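Local coordinates for protein DNA polymerase (Pyrobaculum calidifontis, PDB 5MDN) that probably extends DNA chains by adding deoxyribonucleotides from their triphosphates, as a family B DNA polymerase that also carries an exonuclease domain, at residues D208-I212 with R243-L247; N233-P238 with G266-V270; Y548-I554 with S569-L575. All coordinates share one frame. Numbering follows the deposited sequence.

Interaction 1 (D208-I212 with R243-L247); sequences DRRVI and RAKAL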
loop_
_atom_site.group_PDB
_atom_site.type_symbol
_atom_site.label_atom_id
_atom_site.label_comp_id
_atom_site.label_asym_id
_atom_site.label_seq_id
_atom_site.Cartn_x
_atom_site.Cartn_y
_atom_site.Cartn_z
ATOM N N ASP A 208 -10.592 31.302 4.794
ATOM C CA ASP A 208 -10.097 30.137 5.513
ATOM C C ASP A 208 -8.722 30.398 6.118
ATOM O O ASP A 208 -7.860 29.515 6.154
ATOM C CB ASP A 208 -10.064 28.915 4.602
ATOM C CG ASP A 208 -9.374 29.187 3.289
ATOM O OD1 ASP A 208 -9.530 30.309 2.758
ATOM O OD2 ASP A 208 -8.685 28.277 2.781
ATOM N N ARG A 209 -8.492 31.626 6.587
ATOM C CA ARG A 209 -7.259 31.913 7.313
ATOM C C ARG A 209 -7.306 31.356 8.729
ATOM O O ARG A 209 -6.301 30.838 9.228
ATOM C CB ARG A 209 -7.007 33.419 7.364
ATOM C CG ARG A 209 -6.791 34.094 6.024
ATOM C CD ARG A 209 -6.606 35.594 6.211
ATOM N NE ARG A 209 -6.091 36.264 5.020
ATOM C CZ ARG A 209 -4.801 36.478 4.784
ATOM N NH1 ARG A 209 -3.888 36.078 5.659
ATOM N NH2 ARG A 209 -4.424 37.101 3.675
ATOM N N ARG A 210 -8.461 31.470 9.392
ATOM C CA ARG A 210 -8.595 30.993 10.766
ATOM C C ARG A 210 -8.349 29.494 10.894
ATOM O O ARG A 210 -7.855 29.039 11.932
ATOM C CB ARG A 210 -9.985 31.334 11.309
ATOM C CG ARG A 210 -11.141 30.854 10.436
ATOM C CD ARG A 210 -12.480 31.429 10.899
ATOM N NE ARG A 210 -12.898 30.859 12.182
ATOM C CZ ARG A 210 -13.965 31.252 12.871
ATOM N NH1 ARG A 210 -14.736 32.228 12.410
ATOM N NH2 ARG A 210 -14.256 30.668 14.028
ATOM N N VAL A 211 -8.689 28.710 9.867
ATOM C CA VAL A 211 -8.623 27.256 9.986
ATOM C C VAL A 211 -7.198 26.751 9.771
ATOM O O VAL A 211 -6.709 25.903 10.526
ATOM C CB VAL A 211 -9.619 26.592 9.016
ATOM C CG1 VAL A 211 -9.478 27.162 7.617
ATOM C CG2 VAL A 211 -9.413 25.088 8.992
ATOM N N ILE A 212 -6.506 27.258 8.746
ATOM C CA ILE A 212 -5.116 26.859 8.537
ATOM C C ILE A 212 -4.258 27.309 9.712
ATOM O O ILE A 212 -3.379 26.573 10.177
ATOM C CB ILE A 212 -4.587 27.412 7.200
ATOM C CG1 ILE A 212 -5.341 26.788 6.025
ATOM C CG2 ILE A 212 -3.091 27.145 7.061
ATOM C CD1 ILE A 212 -4.945 27.353 4.674
ATOM N N ARG A 243 -2.810 25.623 -0.903
ATOM C CA ARG A 243 -3.727 26.612 -0.343
ATOM C C ARG A 243 -3.004 27.557 0.610
ATOM O O ARG A 243 -3.259 28.767 0.602
ATOM C CB ARG A 243 -4.887 25.918 0.373
ATOM C CG ARG A 243 -5.949 26.870 0.917
ATOM C CD ARG A 243 -6.598 27.665 -0.201
ATOM N NE ARG A 243 -7.630 28.579 0.280
ATOM C CZ ARG A 243 -8.239 29.482 -0.483
ATOM N NH1 ARG A 243 -7.921 29.592 -1.765
ATOM N NH2 ARG A 243 -9.168 30.274 0.034
ATOM N N ALA A 244 -2.109 27.022 1.445
ATOM C CA ALA A 244 -1.388 27.859 2.399
ATOM C C ALA A 244 -0.503 28.880 1.698
ATOM O O ALA A 244 -0.241 29.957 2.245
ATOM C CB ALA A 244 -0.550 26.990 3.336
ATOM N N LYS A 245 -0.025 28.556 0.495
ATOM C CA LYS A 245 0.748 29.520 -0.278
ATOM C C LYS A 245 -0.137 30.654 -0.783
ATOM O O LYS A 245 0.230 31.832 -0.693
ATOM C CB LYS A 245 1.433 28.815 -1.450
ATOM C CG LYS A 245 2.489 27.799 -1.045
ATOM C CD LYS A 245 3.223 27.266 -2.271
ATOM C CE LYS A 245 4.130 26.092 -1.927
ATOM N NZ LYS A 245 5.223 26.483 -0.991
ATOM N N ALA A 246 -1.307 30.310 -1.330
ATOM C CA ALA A 246 -2.201 31.316 -1.896
ATOM C C ALA A 246 -2.677 32.311 -0.843
ATOM O O ALA A 246 -2.844 33.501 -1.135
ATOM C CB ALA A 246 -3.392 30.632 -2.567
ATOM N N LEU A 247 -2.897 31.849 0.387
ATOM C CA LEU A 247 -3.338 32.726 1.465
ATOM C C LEU A 247 -2.189 33.404 2.196
ATOM O O LEU A 247 -2.436 34.312 2.997
ATOM C CB LEU A 247 -4.189 31.947 2.472
ATOM C CG LEU A 247 -5.398 31.187 1.920
ATOM C CD1 LEU A 247 -6.275 30.703 3.061
ATOM C CD2 LEU A 247 -6.196 32.055 0.955
#
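The polar part of this contact is a two-pronged salt bridge between D208 and R243. R243 NE donates to D208 OD2 at 2.7 Å, and R243 NH2 donates to D208 OD1, also at 2.7 Å. Both bonds are nearly straight, with N-H...O angles of 167°. The carboxylate therefore meets the guanidinium edge-on, near its plane. Both residues are buried, and both have further partners: V186 N donates to D208 OD2, and R243 NH1 donates to P181 O. The pair thus ties the two helices to the chain around P181-V186. D208 occupies the N-cap position of helix 209-222, but its side chain makes no capping bond and is turned to R243 instead.

The apolar part centres on L247, which has the largest covered area here. I212 CD1 lies 3.9 Å from L247 CD1 and 3.9 Å from R243 CG, so it packs on the leucine and on the aliphatic part of the arginine. It also comes within 4.3 Å of A244 CA. L247 CD1 is 3.3 Å from D208 OD1, so the leucine lies against the salt bridge.

At the exposed rim, L247 O lies over one face of the R209 guanidinium, 3.5 Å from R209 NH2, at an angle too poor for a hydrogen bond.

The closest CA pairs are R209 with L247 at 7.1 Å and I212 with A244 at 7.3 Å. The start of helix 209-222 meets the C-terminal part of helix 232-247. In sequence the two helices are joined through strand 226-229, which belongs to the five-stranded sheet of the RNase H-like exonuclease domain.

Interaction 2 (N233-P238 with G266-V270); sequences NGFDWP and GHWSV
W268 presents one face of its indole to W237 CB. That carbon sits 3.8 Å from the centroid of the W268 five-membered ring and 17° off the ring normal, a CH-pi contact. W237 CB is 3.7 Å from W268 CD2. The two indole planes are near parallel, at 25°, but slid apart: their five-membered rings have centroids 5.6 Å apart and barely overlap. P238 CG also packs on W268, 3.7 Å from CZ2 and 3.5 Å from NE1.

Residues 233-238 are helical. A wider pi-type turn spans 233-236, and the helix is kinked at P238, whose N has no bond to the preceding turn. H267-V270 are extended, with strand at 268-269; G266 before them has positive phi (73°). The closest CA pair is N233 with H267, at 5.6 Å.

W237 (chi1 -76°, chi2 126°) and W268 (chi1 -81°, chi2 74°) are both m rotamers. W237 NE1 is hydrogen-bonded to N275 OD1. W237 CZ2 reaches V270 CG2 at 4.5 Å.

N233 is also m at chi1. W268 N donates a weak hydrogen bond to N233 OD1 at 3.2 Å and 140°. N233 ND2 lies 3.6 Å from H267 CA. The CA-to-CB bond of H267 points away, though its CB lies 3.7 Å from N233 ND2; its ND1 bonds V264 O, and its side chain touches D363 of a magnesium site.

D236, on the same helix, makes no contact with 266-270. It binds a second magnesium in structures of this protein. Here the D236-bearing helix packs against the strand pair 261-262 and 268-269, in the DnaQ-like exonuclease domain.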
loop_
_atom_site.group_PDB
_atom_site.type_symbol
_atom_site.label_atom_id
_atom_site.label_comp_id
_atom_site.label_asym_id
_atom_site.label_seq_id
_atom_site.Cartn_x
_atom_site.Cartn_y
_atom_site.Cartn_z
ATOM N N ASN A 233 -1.936 11.876 1.648
ATOM C CA ASN A 233 -0.916 12.109 0.631
ATOM C C ASN A 233 -1.541 12.411 -0.726
ATOM O O ASN A 233 -0.965 13.163 -1.518
ATOM C CB ASN A 233 0.017 10.901 0.528
ATOM C CG ASN A 233 0.924 10.753 1.737
ATOM O OD1 ASN A 233 1.194 11.720 2.451
ATOM N ND2 ASN A 233 1.403 9.536 1.969
ATOM N N GLY A 234 -2.707 11.838 -1.013
ATOM C CA GLY A 234 -3.329 12.014 -2.311
ATOM C C GLY A 234 -3.966 13.377 -2.507
ATOM O O GLY A 234 -3.792 14.000 -3.559
ATOM N N PHE A 235 -4.717 13.848 -1.511
ATOM C CA PHE A 235 -5.454 15.102 -1.637
ATOM C C PHE A 235 -5.085 16.109 -0.556
ATOM O O PHE A 235 -4.689 17.233 -0.883
ATOM C CB PHE A 235 -6.964 14.829 -1.618
ATOM C CG PHE A 235 -7.802 16.046 -1.910
ATOM C CD1 PHE A 235 -8.213 16.885 -0.885
ATOM C CD2 PHE A 235 -8.181 16.348 -3.208
ATOM C CE1 PHE A 235 -8.982 18.004 -1.149
ATOM C CE2 PHE A 235 -8.953 17.466 -3.480
ATOM C CZ PHE A 235 -9.353 18.294 -2.448
ATOM N N ASP A 236 -5.238 15.750 0.723
ATOM C CA ASP A 236 -5.208 16.734 1.804
ATOM C C ASP A 236 -3.911 17.537 1.808
ATOM O O ASP A 236 -3.931 18.769 1.710
ATOM C CB ASP A 236 -5.418 16.037 3.150
ATOM C CG ASP A 236 -6.809 15.447 3.289
ATOM O OD1 ASP A 236 -7.584 15.499 2.311
ATOM O OD2 ASP A 236 -7.131 14.935 4.382
ATOM N N TRP A 237 -2.770 16.857 1.935
ATOM C CA TRP A 237 -1.497 17.576 1.981
ATOM C C TRP A 237 -1.222 18.378 0.715
ATOM O O TRP A 237 -0.843 19.556 0.834
ATOM C CB TRP A 237 -0.351 16.607 2.290
ATOM C CG TRP A 237 -0.280 16.181 3.728
ATOM C CD1 TRP A 237 -0.256 14.901 4.202
ATOM C CD2 TRP A 237 -0.223 17.035 4.879
ATOM N NE1 TRP A 237 -0.188 14.906 5.574
ATOM C CE2 TRP A 237 -0.168 16.203 6.014
ATOM C CE3 TRP A 237 -0.215 18.422 5.059
ATOM C CZ2 TRP A 237 -0.104 16.711 7.311
ATOM C CZ3 TRP A 237 -0.153 18.924 6.347
ATOM C CH2 TRP A 237 -0.098 18.071 7.455
ATOM N N PRO A 238 -1.363 17.834 -0.501
ATOM C CA PRO A 238 -1.178 18.685 -1.690
ATOM C C PRO A 238 -2.089 19.899 -1.717
ATOM O O PRO A 238 -1.679 20.959 -2.208
ATOM C CB PRO A 238 -1.474 17.736 -2.857
ATOM C CG PRO A 238 -1.221 16.382 -2.325
ATOM C CD PRO A 238 -1.569 16.419 -0.870
ATOM N N GLY A 266 5.466 9.535 -3.729
ATOM C CA GLY A 266 4.400 10.497 -3.563
ATOM C C GLY A 266 3.987 10.747 -2.131
ATOM O O GLY A 266 3.010 11.466 -1.902
ATOM N N HIS A 267 4.695 10.173 -1.160
ATOM C CA HIS A 267 4.391 10.446 0.235
ATOM C C HIS A 267 4.853 11.852 0.602
ATOM O O HIS A 267 5.730 12.436 -0.042
ATOM C CB HIS A 267 5.047 9.409 1.149
ATOM C CG HIS A 267 6.358 9.848 1.729
ATOM N ND1 HIS A 267 7.563 9.638 1.093
ATOM C CD2 HIS A 267 6.654 10.469 2.895
ATOM C CE1 HIS A 267 8.542 10.117 1.839
ATOM N NE2 HIS A 267 8.017 10.628 2.938
ATOM N N TRP A 268 4.249 12.398 1.651
ATOM C CA TRP A 268 4.539 13.752 2.102
ATOM C C TRP A 268 5.315 13.691 3.408
ATOM O O TRP A 268 4.841 13.108 4.390
ATOM C CB TRP A 268 3.254 14.563 2.264
ATOM C CG TRP A 268 2.753 15.094 0.962
ATOM C CD1 TRP A 268 2.141 14.387 -0.032
ATOM C CD2 TRP A 268 2.855 16.443 0.493
ATOM N NE1 TRP A 268 1.839 15.217 -1.084
ATOM C CE2 TRP A 268 2.269 16.484 -0.787
ATOM C CE3 TRP A 268 3.377 17.622 1.034
ATOM C CZ2 TRP A 268 2.191 17.657 -1.533
ATOM C CZ3 TRP A 268 3.300 18.784 0.291
ATOM C CH2 TRP A 268 2.711 18.793 -0.978
ATOM N N SER A 269 6.505 14.287 3.411
ATOM C CA SER A 269 7.381 14.270 4.573
ATOM C C SER A 269 7.032 15.419 5.510
ATOM O O SER A 269 6.878 16.564 5.074
ATOM C CB SER A 269 8.846 14.366 4.142
ATOM O OG SER A 269 9.688 14.592 5.259
ATOM N N VAL A 270 6.909 15.105 6.795
ATOM C CA VAL A 270 6.786 16.099 7.853
ATOM C C VAL A 270 7.943 15.824 8.804
ATOM O O VAL A 270 7.883 14.889 9.612
ATOM C CB VAL A 270 5.432 16.032 8.566
ATOM C CG1 VAL A 270 5.306 17.161 9.568
ATOM C CG2 VAL A 270 4.295 16.083 7.557
#

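Interaction 3 (Y548-I554 with S569-L575); sequences YAKRLGI and SGAVDRL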
loop_
_atom_site.group_PDB
_atom_site.type_symbol
_atom_site.label_atom_id
_atom_site.label_comp_id
_atom_site.label_asym_id
_atom_site.label_seq_id
_atom_site.Cartn_x
_atom_site.Cartn_y
_atom_site.Cartn_z
ATOM N N TYR A 548 -4.814 -36.073 -2.344
ATOM C CA TYR A 548 -5.010 -36.596 -0.997
ATOM C C TYR A 548 -6.319 -36.103 -0.393
ATOM O O TYR A 548 -6.951 -36.828 0.382
ATOM C CB TYR A 548 -3.831 -36.212 -0.102
ATOM C CG TYR A 548 -3.887 -36.838 1.275
ATOM C CD1 TYR A 548 -3.350 -38.097 1.509
ATOM C CD2 TYR A 548 -4.474 -36.167 2.342
ATOM C CE1 TYR A 548 -3.399 -38.674 2.764
ATOM C CE2 TYR A 548 -4.528 -36.736 3.600
ATOM C CZ TYR A 548 -3.989 -37.989 3.806
ATOM O OH TYR A 548 -4.040 -38.558 5.058
ATOM N N ALA A 549 -6.735 -34.878 -0.729
ATOM C CA ALA A 549 -8.012 -34.369 -0.235
ATOM C C ALA A 549 -9.168 -35.241 -0.706
ATOM O O ALA A 549 -10.140 -35.449 0.027
ATOM C CB ALA A 549 -8.209 -32.922 -0.687
ATOM N N LYS A 550 -9.078 -35.751 -1.936
ATOM C CA LYS A 550 -10.118 -36.616 -2.482
ATOM C C LYS A 550 -10.183 -37.945 -1.739
ATOM O O LYS A 550 -11.243 -38.579 -1.693
ATOM C CB LYS A 550 -9.840 -36.825 -3.967
ATOM C CG LYS A 550 -9.974 -35.543 -4.774
ATOM C CD LYS A 550 -9.979 -35.797 -6.276
ATOM C CE LYS A 550 -9.941 -34.463 -7.017
ATOM N NZ LYS A 550 -9.459 -34.602 -8.417
ATOM N N ARG A 551 -9.063 -38.384 -1.156
ATOM C CA ARG A 551 -9.089 -39.596 -0.347
ATOM C C ARG A 551 -9.919 -39.392 0.910
ATOM O O ARG A 551 -10.423 -40.366 1.480
ATOM C CB ARG A 551 -7.668 -40.022 0.018
ATOM C CG ARG A 551 -6.817 -40.436 -1.174
ATOM C CD ARG A 551 -5.496 -41.066 -0.742
ATOM N NE ARG A 551 -5.676 -42.339 -0.051
ATOM C CZ ARG A 551 -5.670 -42.482 1.270
ATOM N NH1 ARG A 551 -5.494 -41.428 2.055
ATOM N NH2 ARG A 551 -5.843 -43.682 1.807
ATOM N N LEU A 552 -10.055 -38.149 1.355
ATOM C CA LEU A 552 -11.012 -37.781 2.380
ATOM C C LEU A 552 -12.289 -37.284 1.704
ATOM O O LEU A 552 -12.355 -37.130 0.483
ATOM C CB LEU A 552 -10.430 -36.711 3.304
ATOM C CG LEU A 552 -9.032 -36.951 3.880
ATOM C CD1 LEU A 552 -8.032 -35.990 3.260
ATOM C CD2 LEU A 552 -9.040 -36.813 5.391
ATOM N N GLY A 553 -13.313 -37.027 2.509
ATOM C CA GLY A 553 -14.570 -36.558 1.962
ATOM C C GLY A 553 -14.580 -35.055 1.761
ATOM O O GLY A 553 -15.488 -34.370 2.243
ATOM N N ILE A 554 -13.587 -34.529 1.046
ATOM C CA ILE A 554 -13.383 -33.089 0.921
ATOM C C ILE A 554 -13.501 -32.684 -0.543
ATOM O O ILE A 554 -12.663 -33.063 -1.373
ATOM C CB ILE A 554 -12.026 -32.659 1.494
ATOM C CG1 ILE A 554 -11.962 -32.963 2.992
ATOM C CG2 ILE A 554 -11.781 -31.179 1.234
ATOM C CD1 ILE A 554 -10.640 -32.608 3.632
ATOM N N SER A 569 -15.863 -29.245 6.407
ATOM C CA SER A 569 -16.182 -30.526 7.018
ATOM C C SER A 569 -15.246 -30.751 8.196
ATOM O O SER A 569 -14.328 -29.968 8.446
ATOM C CB SER A 569 -16.071 -31.675 6.009
ATOM O OG SER A 569 -14.731 -31.854 5.588
ATOM N N GLY A 570 -15.498 -31.833 8.933
ATOM C CA GLY A 570 -14.552 -32.256 9.951
ATOM C C GLY A 570 -13.253 -32.779 9.374
ATOM O O GLY A 570 -12.214 -32.746 10.040
ATOM N N ALA A 571 -13.293 -33.277 8.135
ATOM C CA ALA A 571 -12.121 -33.883 7.516
ATOM C C ALA A 571 -11.010 -32.882 7.211
ATOM O O ALA A 571 -9.875 -33.304 6.960
ATOM C CB ALA A 571 -12.530 -34.606 6.232
ATOM N N VAL A 572 -11.307 -31.578 7.205
ATOM C CA VAL A 572 -10.290 -30.586 6.852
ATOM C C VAL A 572 -9.117 -30.656 7.823
ATOM O O VAL A 572 -7.958 -30.458 7.436
ATOM C CB VAL A 572 -10.898 -29.171 6.792
ATOM C CG1 VAL A 572 -11.967 -29.100 5.711
ATOM C CG2 VAL A 572 -11.463 -28.745 8.144
ATOM N N ASP A 573 -9.399 -30.926 9.102
ATOM C CA ASP A 573 -8.346 -30.971 10.112
ATOM C C ASP A 573 -7.300 -32.027 9.781
ATOM O O ASP A 573 -6.118 -31.857 10.103
ATOM C CB ASP A 573 -8.957 -31.252 11.484
ATOM C CG ASP A 573 -9.993 -30.220 11.884
ATOM O OD1 ASP A 573 -9.756 -29.019 11.633
ATOM O OD2 ASP A 573 -11.038 -30.609 12.449
ATOM N N ARG A 574 -7.716 -33.119 9.141
ATOM C CA ARG A 574 -6.773 -34.145 8.715
ATOM C C ARG A 574 -6.007 -33.724 7.469
ATOM O O ARG A 574 -4.834 -34.081 7.315
ATOM C CB ARG A 574 -7.521 -35.455 8.467
ATOM C CG ARG A 574 -8.275 -35.954 9.689
ATOM C CD ARG A 574 -8.776 -37.375 9.518
ATOM N NE ARG A 574 -9.974 -37.600 10.322
ATOM C CZ ARG A 574 -11.214 -37.451 9.868
ATOM N NH1 ARG A 574 -11.422 -37.085 8.611
ATOM N NH2 ARG A 574 -12.250 -37.669 10.668
ATOM N N LEU A 575 -6.653 -32.978 6.568
ATOM C CA LEU A 575 -5.947 -32.444 5.408
ATOM C C LEU A 575 -4.881 -31.437 5.824
ATOM O O LEU A 575 -3.775 -31.432 5.273
ATOM C CB LEU A 575 -6.938 -31.801 4.437
ATOM C CG LEU A 575 -6.321 -31.137 3.204
ATOM C CD1 LEU A 575 -5.523 -32.149 2.395
ATOM C CD2 LEU A 575 -7.390 -30.477 2.345
#
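I554 takes the mt rotamer (chi1 -63°, chi2 178°), which places its side chain among A571, V572 and L575. Its CD1 lies 3.5 Å from A571 O, 3.8 Å from V572 N and 3.9 Å from L575 CB. Its CG1 is 3.7 Å from A571 CB.

L552 is m at chi1 but has chi2 of 110°, between wells. It packs CB to CB on A571 at 4.2 Å. Its CD2 touches R574 CB at 3.7 Å, while its CD1 is 4.5 Å from L575 CB.

L575 is tp (chi1 177°, chi2 59°) and has the largest covered area of this contact. Its CD2 meets A549 CB at 4.0 Å. Its CD1 reaches the edge of the Y548 ring, 4.2 Å from Y548 CD2. With chi1 t, the Y548 ring turns this edge to L575; the ring also stacks on Y578.

S569 is p at chi1. In this rotamer its OG accepts a weak capping bond from A571 N at 3.3 Å. The same OG is 4.0 Å from I554 CG1.

After the helix, 548-554 bends through an inverse gamma turn centred on G553. The contact joins the end of helix 528-551 to the start of helix 572-583. In sequence, the antiparallel strands 556-560 and 563-567 lie between them, neighbours in the sheet of the polymerase region.

Interactions 1 and 2 share helix 232-247 and cross along the chain. Their centres are about 17 Å apart, and their nearest atoms about 5 Å, without touching. Interaction 2 lies near two different magnesium sites. The H267 side chain is about 4 Å from a bound magnesium ion and about 4 Å from the side chain of D363, which shares a site with D7. D236 belongs to the other site. In interaction 1, the R243 side chain is about 10 Å from that of D236 and about 13 Å from a bound magnesium. Interaction 3 belongs to the polymerase region, away from these sites. Its centre is about 64 Å from that of interaction 1 and 50 Å from that of interaction 2.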